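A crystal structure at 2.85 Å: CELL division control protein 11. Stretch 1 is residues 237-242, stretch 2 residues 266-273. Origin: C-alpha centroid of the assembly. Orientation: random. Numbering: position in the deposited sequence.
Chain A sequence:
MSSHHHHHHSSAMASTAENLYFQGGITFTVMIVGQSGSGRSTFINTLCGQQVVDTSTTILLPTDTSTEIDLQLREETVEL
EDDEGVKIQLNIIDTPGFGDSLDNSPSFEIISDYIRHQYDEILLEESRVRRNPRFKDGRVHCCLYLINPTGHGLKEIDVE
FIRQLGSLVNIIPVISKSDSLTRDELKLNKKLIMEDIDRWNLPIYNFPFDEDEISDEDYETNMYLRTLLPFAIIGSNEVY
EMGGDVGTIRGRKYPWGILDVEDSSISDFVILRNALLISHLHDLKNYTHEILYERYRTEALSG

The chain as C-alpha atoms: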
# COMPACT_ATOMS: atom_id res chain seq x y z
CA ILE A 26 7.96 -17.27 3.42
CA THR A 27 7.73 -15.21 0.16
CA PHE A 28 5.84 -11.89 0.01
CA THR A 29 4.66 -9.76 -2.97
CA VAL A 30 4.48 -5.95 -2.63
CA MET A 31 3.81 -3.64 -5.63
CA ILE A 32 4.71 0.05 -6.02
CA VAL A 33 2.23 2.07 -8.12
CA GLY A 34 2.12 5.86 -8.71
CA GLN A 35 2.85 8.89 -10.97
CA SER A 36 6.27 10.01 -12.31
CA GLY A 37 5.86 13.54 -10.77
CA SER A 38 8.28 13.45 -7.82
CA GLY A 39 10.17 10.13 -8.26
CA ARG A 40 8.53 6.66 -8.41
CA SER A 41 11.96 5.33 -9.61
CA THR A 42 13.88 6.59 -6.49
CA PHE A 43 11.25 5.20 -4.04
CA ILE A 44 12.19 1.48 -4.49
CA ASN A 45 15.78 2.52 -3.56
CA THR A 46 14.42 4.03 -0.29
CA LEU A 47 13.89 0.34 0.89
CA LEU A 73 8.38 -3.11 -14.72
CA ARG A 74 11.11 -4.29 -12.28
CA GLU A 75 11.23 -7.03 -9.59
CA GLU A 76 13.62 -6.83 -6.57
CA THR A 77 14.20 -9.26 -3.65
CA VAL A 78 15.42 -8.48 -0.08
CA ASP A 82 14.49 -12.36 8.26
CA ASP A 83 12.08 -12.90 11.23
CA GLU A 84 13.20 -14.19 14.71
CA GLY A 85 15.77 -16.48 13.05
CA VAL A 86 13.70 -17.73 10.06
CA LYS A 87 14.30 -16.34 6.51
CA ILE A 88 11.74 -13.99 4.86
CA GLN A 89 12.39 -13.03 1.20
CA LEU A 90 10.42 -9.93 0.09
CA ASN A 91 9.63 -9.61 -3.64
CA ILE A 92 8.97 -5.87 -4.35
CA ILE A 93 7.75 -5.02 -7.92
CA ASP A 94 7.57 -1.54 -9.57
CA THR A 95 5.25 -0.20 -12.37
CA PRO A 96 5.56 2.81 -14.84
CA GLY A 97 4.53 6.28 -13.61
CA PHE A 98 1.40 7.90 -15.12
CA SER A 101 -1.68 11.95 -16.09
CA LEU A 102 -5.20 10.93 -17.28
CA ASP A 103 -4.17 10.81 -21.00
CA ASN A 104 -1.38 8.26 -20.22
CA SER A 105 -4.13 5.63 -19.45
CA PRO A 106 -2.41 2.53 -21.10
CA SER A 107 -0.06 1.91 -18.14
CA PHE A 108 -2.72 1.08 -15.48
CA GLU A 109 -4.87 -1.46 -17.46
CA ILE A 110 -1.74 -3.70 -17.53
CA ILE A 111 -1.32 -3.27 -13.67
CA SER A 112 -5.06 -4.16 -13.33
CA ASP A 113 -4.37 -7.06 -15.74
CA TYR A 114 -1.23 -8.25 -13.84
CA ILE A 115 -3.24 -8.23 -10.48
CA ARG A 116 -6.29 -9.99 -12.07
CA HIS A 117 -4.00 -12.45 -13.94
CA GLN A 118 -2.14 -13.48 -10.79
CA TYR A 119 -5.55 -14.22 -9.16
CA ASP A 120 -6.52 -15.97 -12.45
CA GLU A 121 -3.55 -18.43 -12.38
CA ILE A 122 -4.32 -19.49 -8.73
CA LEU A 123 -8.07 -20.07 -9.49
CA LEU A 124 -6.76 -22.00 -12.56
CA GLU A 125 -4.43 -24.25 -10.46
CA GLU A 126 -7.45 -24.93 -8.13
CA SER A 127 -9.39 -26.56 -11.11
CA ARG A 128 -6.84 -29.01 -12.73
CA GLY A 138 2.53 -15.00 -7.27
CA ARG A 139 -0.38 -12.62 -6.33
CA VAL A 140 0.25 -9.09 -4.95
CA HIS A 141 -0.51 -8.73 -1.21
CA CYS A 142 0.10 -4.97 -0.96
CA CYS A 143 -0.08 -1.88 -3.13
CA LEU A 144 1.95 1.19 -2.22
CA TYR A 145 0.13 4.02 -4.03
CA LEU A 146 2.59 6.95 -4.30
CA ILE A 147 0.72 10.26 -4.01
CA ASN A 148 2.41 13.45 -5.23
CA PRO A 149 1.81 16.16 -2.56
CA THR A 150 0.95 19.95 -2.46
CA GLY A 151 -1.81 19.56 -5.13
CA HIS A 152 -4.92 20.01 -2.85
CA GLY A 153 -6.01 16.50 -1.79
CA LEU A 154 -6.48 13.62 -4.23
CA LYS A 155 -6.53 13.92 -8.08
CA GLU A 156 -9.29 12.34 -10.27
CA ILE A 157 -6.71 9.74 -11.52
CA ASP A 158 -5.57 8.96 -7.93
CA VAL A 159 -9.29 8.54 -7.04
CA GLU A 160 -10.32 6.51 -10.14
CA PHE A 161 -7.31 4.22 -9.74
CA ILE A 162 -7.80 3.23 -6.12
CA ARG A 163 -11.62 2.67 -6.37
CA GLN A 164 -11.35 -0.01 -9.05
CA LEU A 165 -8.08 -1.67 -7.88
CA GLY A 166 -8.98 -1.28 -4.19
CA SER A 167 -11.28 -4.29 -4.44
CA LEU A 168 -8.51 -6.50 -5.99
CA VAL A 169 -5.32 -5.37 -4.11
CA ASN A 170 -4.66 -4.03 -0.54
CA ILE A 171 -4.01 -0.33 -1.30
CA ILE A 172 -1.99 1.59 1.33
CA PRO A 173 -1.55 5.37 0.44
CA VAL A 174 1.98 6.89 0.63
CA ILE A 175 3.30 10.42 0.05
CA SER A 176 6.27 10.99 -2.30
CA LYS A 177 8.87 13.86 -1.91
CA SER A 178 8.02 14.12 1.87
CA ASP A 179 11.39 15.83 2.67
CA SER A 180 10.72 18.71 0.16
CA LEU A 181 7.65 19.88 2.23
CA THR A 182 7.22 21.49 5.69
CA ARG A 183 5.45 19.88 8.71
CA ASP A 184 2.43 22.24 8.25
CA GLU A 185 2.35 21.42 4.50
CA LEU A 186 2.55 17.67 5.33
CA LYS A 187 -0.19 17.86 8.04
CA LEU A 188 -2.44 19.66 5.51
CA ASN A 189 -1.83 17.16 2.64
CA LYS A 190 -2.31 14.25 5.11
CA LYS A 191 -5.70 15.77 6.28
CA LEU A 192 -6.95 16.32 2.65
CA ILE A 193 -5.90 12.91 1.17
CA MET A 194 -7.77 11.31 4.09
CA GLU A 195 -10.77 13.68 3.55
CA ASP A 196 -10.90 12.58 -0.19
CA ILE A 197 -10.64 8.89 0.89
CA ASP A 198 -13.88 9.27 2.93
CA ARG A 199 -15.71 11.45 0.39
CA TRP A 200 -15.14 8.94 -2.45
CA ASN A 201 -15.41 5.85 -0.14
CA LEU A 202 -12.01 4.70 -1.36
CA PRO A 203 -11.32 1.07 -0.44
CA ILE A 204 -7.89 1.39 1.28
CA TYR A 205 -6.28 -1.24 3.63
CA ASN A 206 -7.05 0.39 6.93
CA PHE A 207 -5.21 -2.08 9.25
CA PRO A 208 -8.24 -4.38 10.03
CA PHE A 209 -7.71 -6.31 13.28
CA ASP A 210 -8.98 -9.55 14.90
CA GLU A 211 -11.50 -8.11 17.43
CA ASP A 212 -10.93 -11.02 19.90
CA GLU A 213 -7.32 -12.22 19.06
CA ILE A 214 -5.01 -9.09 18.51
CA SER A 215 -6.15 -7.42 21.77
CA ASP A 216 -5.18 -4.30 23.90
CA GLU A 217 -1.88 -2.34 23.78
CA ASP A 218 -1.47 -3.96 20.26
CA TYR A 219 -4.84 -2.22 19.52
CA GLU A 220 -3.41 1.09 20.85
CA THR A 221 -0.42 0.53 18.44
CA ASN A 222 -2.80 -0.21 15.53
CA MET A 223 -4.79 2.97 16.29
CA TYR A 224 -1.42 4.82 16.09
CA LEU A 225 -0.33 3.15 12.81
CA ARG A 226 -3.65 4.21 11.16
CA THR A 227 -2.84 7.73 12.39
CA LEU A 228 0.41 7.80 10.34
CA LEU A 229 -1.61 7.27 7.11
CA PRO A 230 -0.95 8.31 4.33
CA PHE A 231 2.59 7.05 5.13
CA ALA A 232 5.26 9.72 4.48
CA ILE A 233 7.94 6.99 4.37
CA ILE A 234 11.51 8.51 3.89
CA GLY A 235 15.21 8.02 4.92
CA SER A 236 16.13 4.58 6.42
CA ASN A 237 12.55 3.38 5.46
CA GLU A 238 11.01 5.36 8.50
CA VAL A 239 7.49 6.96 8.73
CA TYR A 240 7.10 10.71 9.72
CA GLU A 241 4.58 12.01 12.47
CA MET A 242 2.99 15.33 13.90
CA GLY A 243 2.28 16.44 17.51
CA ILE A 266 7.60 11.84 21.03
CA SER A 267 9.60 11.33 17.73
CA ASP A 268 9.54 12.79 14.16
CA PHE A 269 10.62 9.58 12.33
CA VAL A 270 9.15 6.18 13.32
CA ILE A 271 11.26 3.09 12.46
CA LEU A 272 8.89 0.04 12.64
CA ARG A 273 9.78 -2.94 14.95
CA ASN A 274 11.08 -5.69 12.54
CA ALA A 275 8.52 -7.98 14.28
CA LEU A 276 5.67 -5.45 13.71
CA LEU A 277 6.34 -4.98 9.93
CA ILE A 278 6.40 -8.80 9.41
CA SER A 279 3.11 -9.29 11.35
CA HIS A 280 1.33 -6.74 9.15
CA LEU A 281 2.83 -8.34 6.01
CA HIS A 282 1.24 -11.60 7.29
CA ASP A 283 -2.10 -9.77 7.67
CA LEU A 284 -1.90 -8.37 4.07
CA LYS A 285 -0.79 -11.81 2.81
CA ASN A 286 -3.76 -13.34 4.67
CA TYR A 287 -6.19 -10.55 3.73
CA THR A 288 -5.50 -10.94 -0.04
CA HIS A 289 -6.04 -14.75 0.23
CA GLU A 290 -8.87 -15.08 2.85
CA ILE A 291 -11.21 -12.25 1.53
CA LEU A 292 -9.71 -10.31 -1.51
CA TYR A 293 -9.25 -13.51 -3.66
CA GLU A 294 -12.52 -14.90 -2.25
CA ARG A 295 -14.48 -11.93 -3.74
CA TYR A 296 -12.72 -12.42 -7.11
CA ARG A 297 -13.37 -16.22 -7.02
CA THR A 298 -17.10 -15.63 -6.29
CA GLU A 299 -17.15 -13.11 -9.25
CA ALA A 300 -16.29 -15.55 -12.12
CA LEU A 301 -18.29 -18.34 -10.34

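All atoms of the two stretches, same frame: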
# COMPACT_ATOMS: atom_id res chain seq x y z
N ASN A 237 13.97 3.76 5.53
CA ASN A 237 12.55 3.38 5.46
C ASN A 237 11.78 4.48 6.20
O ASN A 237 11.45 5.47 5.55
CB ASN A 237 12.26 1.96 5.96
CG ASN A 237 11.04 1.35 5.32
OD1 ASN A 237 11.09 0.90 4.18
ND2 ASN A 237 9.91 1.32 6.04
N GLU A 238 11.59 4.38 7.56
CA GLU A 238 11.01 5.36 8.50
C GLU A 238 9.71 6.10 8.07
O GLU A 238 9.62 6.60 6.96
CB GLU A 238 12.07 6.41 8.88
N VAL A 239 8.75 6.25 9.00
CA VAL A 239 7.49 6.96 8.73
C VAL A 239 7.48 8.28 9.56
O VAL A 239 7.82 8.22 10.73
CB VAL A 239 6.25 6.07 9.07
CG1 VAL A 239 4.94 6.84 8.87
CG2 VAL A 239 6.24 4.77 8.27
N TYR A 240 7.10 9.44 8.97
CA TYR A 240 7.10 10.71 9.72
C TYR A 240 5.75 10.99 10.45
O TYR A 240 4.71 10.58 9.94
CB TYR A 240 7.52 11.89 8.82
N GLU A 241 5.78 11.65 11.66
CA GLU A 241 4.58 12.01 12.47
C GLU A 241 4.34 13.57 12.65
O GLU A 241 4.97 14.40 11.96
CB GLU A 241 4.58 11.28 13.83
N MET A 242 3.38 13.95 13.55
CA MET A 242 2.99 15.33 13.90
C MET A 242 2.28 15.41 15.27
O MET A 242 1.28 14.71 15.50
CB MET A 242 2.16 16.01 12.79
N ILE A 266 6.32 12.19 20.38
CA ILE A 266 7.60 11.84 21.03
C ILE A 266 8.78 11.92 20.02
O ILE A 266 9.83 12.45 20.38
CB ILE A 266 7.56 10.47 21.81
CG1 ILE A 266 8.90 10.14 22.47
CG2 ILE A 266 7.09 9.30 20.94
CD1 ILE A 266 8.81 9.54 23.78
N SER A 267 8.60 11.38 18.80
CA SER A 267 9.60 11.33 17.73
C SER A 267 9.03 11.83 16.39
O SER A 267 7.81 11.81 16.19
CB SER A 267 10.12 9.91 17.57
OG SER A 267 9.06 9.02 17.23
N ASP A 268 9.91 12.28 15.48
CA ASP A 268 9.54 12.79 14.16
C ASP A 268 9.55 11.66 13.12
O ASP A 268 8.68 11.63 12.25
CB ASP A 268 10.44 13.98 13.75
N PHE A 269 10.52 10.74 13.22
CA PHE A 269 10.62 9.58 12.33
C PHE A 269 10.41 8.33 13.17
O PHE A 269 11.01 8.20 14.24
CB PHE A 269 11.97 9.55 11.59
N VAL A 270 9.54 7.45 12.69
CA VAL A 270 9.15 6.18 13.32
C VAL A 270 9.76 5.04 12.50
O VAL A 270 9.45 4.91 11.31
CB VAL A 270 7.61 6.06 13.41
CG1 VAL A 270 7.19 4.89 14.29
CG2 VAL A 270 6.96 7.35 13.89
N ILE A 271 10.64 4.23 13.12
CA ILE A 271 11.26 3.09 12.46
C ILE A 271 10.63 1.83 13.04
O ILE A 271 10.96 1.44 14.17
CB ILE A 271 12.81 3.12 12.55
N LEU A 272 9.68 1.24 12.29
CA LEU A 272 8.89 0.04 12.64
C LEU A 272 9.69 -1.16 13.17
O LEU A 272 10.68 -1.56 12.55
CB LEU A 272 8.06 -0.41 11.42
CG LEU A 272 6.75 0.30 11.13
CD1 LEU A 272 6.98 1.69 10.55
CD2 LEU A 272 5.93 -0.49 10.12
N ARG A 273 9.23 -1.74 14.31
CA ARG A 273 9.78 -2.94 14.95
C ARG A 273 9.81 -4.01 13.84
O ARG A 273 8.79 -4.19 13.18
CB ARG A 273 8.84 -3.44 16.08
CG ARG A 273 9.12 -2.89 17.47
CD ARG A 273 8.44 -3.72 18.56
NE ARG A 273 7.21 -3.12 19.10
CZ ARG A 273 7.09 -2.57 20.31
NH1 ARG A 273 8.14 -2.51 21.13
NH2 ARG A 273 5.92 -2.07 20.71

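Contact between residues 237-242 and 266-273 of the cell division control protein 11 chain, two short strand segments, V239-Y240 and F269-V270, that pair antiparallel. The register runs E238 with I271, V239 with V270, Y240 with F269 and E241 with D268, one residue forward on one side for each residue back on the other.

Backbone hydrogen bonds hold the pair together. V239 and V270 form a hydrogen-bonded pair, each giving its amide to the other's carbonyl: V239 N donates to V270 O at 2.8 Å and V270 N donates to V239 O at 2.7 Å, with N-H...O angles of 166° and 157°. Both bonds are short and close to linear, as expected where two extended backbones lie edge to edge. The next pair, Y240 with F269, is of the non-hydrogen-bonded kind; its CA atoms are 4.5 Å apart, against 4.9 Å for V239 and V270. Beyond it a third bond forms, from E241 N to D268 O at 3.0 Å and 152°, so the ladder continues past the residues that count as strand.

CA-H...O contacts supplement these bonds, and each uses a carbonyl oxygen that already accepts an amide. E238 CA lies 3.2 Å from V270 O, F269 CA lies 3.5 Å from V239 O, and Y240 CA lies 3.1 Å from D268 O, with angles at the hydrogen of 137° to 143°. In each case the CA belongs to the residue just before the amide donor, which is how an extended chain can present both hydrogens to one oxygen.

Side chains add less. V239 and V270 project to one face of the sheet, both with chi1 in the t well, while Y240 and F269 project to the other. The apolar contact is made on the valine face, where V239 CG2 meets L272 CD1 at 3.9 Å. The CA-to-CB bond of L272 points sideways, yet its m, p rotamer brings the end of the side chain nearer to the first stretch. E238 CB approaches F269 CB to 4.1 Å, and E241 CB comes within 4.0 Å of S267 O. The side chains of E238, Y240, E241, D268 and F269 are modelled only to CB, so the coordinates record no contacts from their outer atoms.

The contact fades at its ends: M242, I266 and R273 bury no surface here, and R273 occupies the N-cap position just before a helix. In all, 342 Å² is buried, summed over both stretches.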